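Local coordinates for protein ACP (Streptomyces sp. MSC090213JE08, PDB 6KXF) that probably carries the growing polyene chain on a phosphopantetheine arm as the acyl carrier protein of ishigamide biosynthesis, presenting it to the ketosynthase/chain length factor, at residues Tyr55-Asp60 / Gln75-Ala80. Numbering follows the deposited sequence.
Sequences YSIVID and QVTAAA
Ile-59 and Val-76 meet through methyls set by their first torsions: CG2 of Ile-59 lies anti to its backbone N, and CG1 of Val-76 does the same (chi1 164°). The two side chains cross at about a right angle, and CG2 of Ile-59 presses on CG1 of Val-76 at 3.5 Å, tighter than an ordinary carbon contact. Ala-80, one turn further on, turns its CB toward the loop, 3.4 Å from the carbonyl O of Val-58 and 4.2 Å from CG1 of Ile-59. Such packing belongs to the helical bundle of a carrier protein: the loop leaving helix 41-55 through a Schellman motif at Ser-56 runs beside helix 72-81, and Ile-59 also reaches Leu-48 and Leu-51 of the former. Beside Ile-59, CD1 of Ile-57 approaches the carbonyl O of Thr-77 at 3.8 Å. Thr-77 sends CG2 obliquely to the Tyr-55 ring, 4.0 Å from CD2, while its OG1 hydrogen-bonds back to the carbonyl of Thr-73. One water bridges the backbones, accepting from Val-58 N at 2.8 Å and donating to Ala-80 O at 3.1 Å. On the same loop, Ile-57 O accepts a hydrogen bond from an aromatic side chain of another protein's chain.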
ATOM      1  N   TYR C  55     -25.477  -2.301 -23.984  1.00 71.94           N
ATOM      2  CA  TYR C  55     -26.244  -3.228 -24.789  1.00 70.51           C
ATOM      3  C   TYR C  55     -26.339  -4.621 -24.141  1.00 66.42           C
ATOM      4  O   TYR C  55     -26.828  -5.550 -24.777  1.00 66.10           O
ATOM      5  CB  TYR C  55     -25.618  -3.255 -26.188  1.00 69.64           C
ATOM      6  CG  TYR C  55     -25.675  -1.920 -26.888  1.00 75.22           C
ATOM      7  CD1 TYR C  55     -26.887  -1.268 -27.079  1.00 78.64           C
ATOM      8  CD2 TYR C  55     -24.529  -1.299 -27.359  1.00 79.26           C
ATOM      9  CE1 TYR C  55     -26.963  -0.044 -27.730  1.00 83.47           C
ATOM     10  CE2 TYR C  55     -24.583  -0.071 -28.004  1.00 83.60           C
ATOM     11  CZ  TYR C  55     -25.805   0.563 -28.189  1.00 87.87           C
ATOM     12  OH  TYR C  55     -25.874   1.777 -28.818  1.00 78.93           O
ATOM     13  N   SER C  56     -25.905  -4.768 -22.885  1.00 59.70           N
ATOM     14  CA  SER C  56     -25.778  -6.090 -22.234  1.00 58.21           C
ATOM     15  C   SER C  56     -25.126  -7.110 -23.177  1.00 51.86           C
ATOM     16  O   SER C  56     -25.592  -8.221 -23.283  1.00 60.36           O
ATOM     17  CB  SER C  56     -27.113  -6.634 -21.770  1.00 63.41           C
ATOM     18  OG  SER C  56     -27.727  -5.792 -20.808  1.00 67.53           O
ATOM     19  N   ILE C  57     -24.066  -6.729 -23.884  1.00 55.94           N
ATOM     20  CA  ILE C  57     -23.359  -7.681 -24.753  1.00 61.92           C
ATOM     21  C   ILE C  57     -21.986  -7.997 -24.151  1.00 64.38           C
ATOM     22  O   ILE C  57     -21.529  -7.354 -23.182  1.00 58.60           O
ATOM     23  CB  ILE C  57     -23.208  -7.157 -26.198  1.00 65.38           C
ATOM     24  CG1 ILE C  57     -22.489  -5.808 -26.246  1.00 62.80           C
ATOM     25  CG2 ILE C  57     -24.555  -7.110 -26.906  1.00 67.91           C
ATOM     26  CD1 ILE C  57     -21.885  -5.498 -27.595  1.00 65.62           C
ATOM     27  N   VAL C  58     -21.333  -8.995 -24.752  1.00 64.25           N
ATOM     28  CA  VAL C  58     -19.956  -9.321 -24.456  1.00 61.30           C
ATOM     29  C   VAL C  58     -19.150  -9.089 -25.725  1.00 65.28           C
ATOM     30  O   VAL C  58     -19.448  -9.699 -26.752  1.00 68.79           O
ATOM     31  CB  VAL C  58     -19.802 -10.774 -23.966  1.00 63.62           C
ATOM     32  CG1 VAL C  58     -18.339 -11.120 -23.712  1.00 54.85           C
ATOM     33  CG2 VAL C  58     -20.652 -11.039 -22.734  1.00 58.42           C
ATOM     34  N   ILE C  59     -18.140  -8.218 -25.625  1.00 57.28           N
ATOM     35  CA  ILE C  59     -17.153  -8.019 -26.666  1.00 59.12           C
ATOM     36  C   ILE C  59     -15.845  -8.672 -26.209  1.00 63.16           C
ATOM     37  O   ILE C  59     -15.369  -8.424 -25.093  1.00 71.70           O
ATOM     38  CB  ILE C  59     -16.957  -6.526 -26.974  1.00 54.72           C
ATOM     39  CG1 ILE C  59     -18.282  -5.811 -27.263  1.00 61.69           C
ATOM     40  CG2 ILE C  59     -15.963  -6.356 -28.109  1.00 63.64           C
ATOM     41  CD1 ILE C  59     -18.184  -4.297 -27.265  1.00 64.57           C
ATOM     42  N   ASP C  60     -15.280  -9.506 -27.083  1.00 66.76           N
ATOM     43  CA  ASP C  60     -14.042 -10.206 -26.825  1.00 68.78           C
ATOM     44  C   ASP C  60     -12.918  -9.168 -26.816  1.00 65.98           C
ATOM     45  O   ASP C  60     -12.759  -8.418 -27.792  1.00 65.58           O
ATOM     46  CB  ASP C  60     -13.846 -11.332 -27.845  1.00 75.66           C
ATOM     47  CG  ASP C  60     -12.478 -11.982 -27.811  1.00 77.95           C
ATOM     48  OD1 ASP C  60     -11.876 -12.016 -26.724  1.00 80.13           O
ATOM     49  OD2 ASP C  60     -12.021 -12.425 -28.880  1.00 87.19           O
ATOM     50  N   GLN C  75     -18.576  -2.110 -36.152  1.00 86.15           N
ATOM     51  CA  GLN C  75     -18.601  -3.476 -36.734  1.00 92.63           C
ATOM     52  C   GLN C  75     -18.554  -4.481 -35.581  1.00 92.26           C
ATOM     53  O   GLN C  75     -19.391  -5.400 -35.492  1.00 83.94           O
ATOM     54  CB  GLN C  75     -17.434  -3.795 -37.684  1.00 95.58           C
ATOM     55  CG  GLN C  75     -16.849  -2.609 -38.440  1.00107.97           C
ATOM     56  CD  GLN C  75     -17.848  -1.868 -39.294  1.00108.80           C
ATOM     57  OE1 GLN C  75     -18.971  -1.575 -38.879  1.00105.41           O
ATOM     58  NE2 GLN C  75     -17.424  -1.523 -40.497  1.00111.91           N
ATOM     59  N   VAL C  76     -17.552  -4.270 -34.718  1.00 93.13           N
ATOM     60  CA  VAL C  76     -17.332  -5.033 -33.506  1.00 78.68           C
ATOM     61  C   VAL C  76     -18.621  -5.015 -32.673  1.00 67.65           C
ATOM     62  O   VAL C  76     -19.230  -6.063 -32.454  1.00 69.99           O
ATOM     63  CB  VAL C  76     -16.112  -4.470 -32.754  1.00 77.80           C
ATOM     64  CG1 VAL C  76     -16.044  -4.959 -31.313  1.00 79.60           C
ATOM     65  CG2 VAL C  76     -14.830  -4.787 -33.512  1.00 76.06           C
ATOM     66  N   THR C  77     -19.083  -3.826 -32.271  1.00 64.02           N
ATOM     67  CA  THR C  77     -20.277  -3.749 -31.415  1.00 68.11           C
ATOM     68  C   THR C  77     -21.398  -4.605 -32.025  1.00 74.00           C
ATOM     69  O   THR C  77     -21.915  -5.521 -31.380  1.00 68.27           O
ATOM     70  CB  THR C  77     -20.724  -2.301 -31.187  1.00 63.94           C
ATOM     71  OG1 THR C  77     -19.582  -1.562 -30.754  1.00 67.30           O
ATOM     72  CG2 THR C  77     -21.848  -2.170 -30.181  1.00 68.09           C
ATOM     73  N   ALA C  78     -21.747  -4.304 -33.285  1.00 85.95           N
ATOM     74  CA  ALA C  78     -22.866  -4.943 -33.996  1.00 82.38           C
ATOM     75  C   ALA C  78     -22.629  -6.453 -34.123  1.00 78.36           C
ATOM     76  O   ALA C  78     -23.531  -7.238 -33.817  1.00 80.78           O
ATOM     77  CB  ALA C  78     -23.057  -4.288 -35.343  1.00 90.87           C
ATOM     78  N   ALA C  79     -21.422  -6.851 -34.557  1.00 68.81           N
ATOM     79  CA  ALA C  79     -21.037  -8.270 -34.615  1.00 74.08           C
ATOM     80  C   ALA C  79     -21.389  -8.966 -33.289  1.00 76.81           C
ATOM     81  O   ALA C  79     -22.279  -9.816 -33.237  1.00 72.08           O
ATOM     82  CB  ALA C  79     -19.564  -8.408 -34.940  1.00 75.25           C
ATOM     83  N   ALA C  80     -20.727  -8.556 -32.202  1.00 77.02           N
ATOM     84  CA  ALA C  80     -20.892  -9.203 -30.887  1.00 81.24           C
ATOM     85  C   ALA C  80     -22.353  -9.133 -30.416  1.00 79.63           C
ATOM     86  O   ALA C  80     -22.791  -9.951 -29.601  1.00 82.49           O
ATOM     87  CB  ALA C  80     -19.970  -8.559 -29.880  1.00 79.52           C
TER
HETATM   88  O   HOH W   1     -22.619 -10.700 -26.638  1.00 61.48           O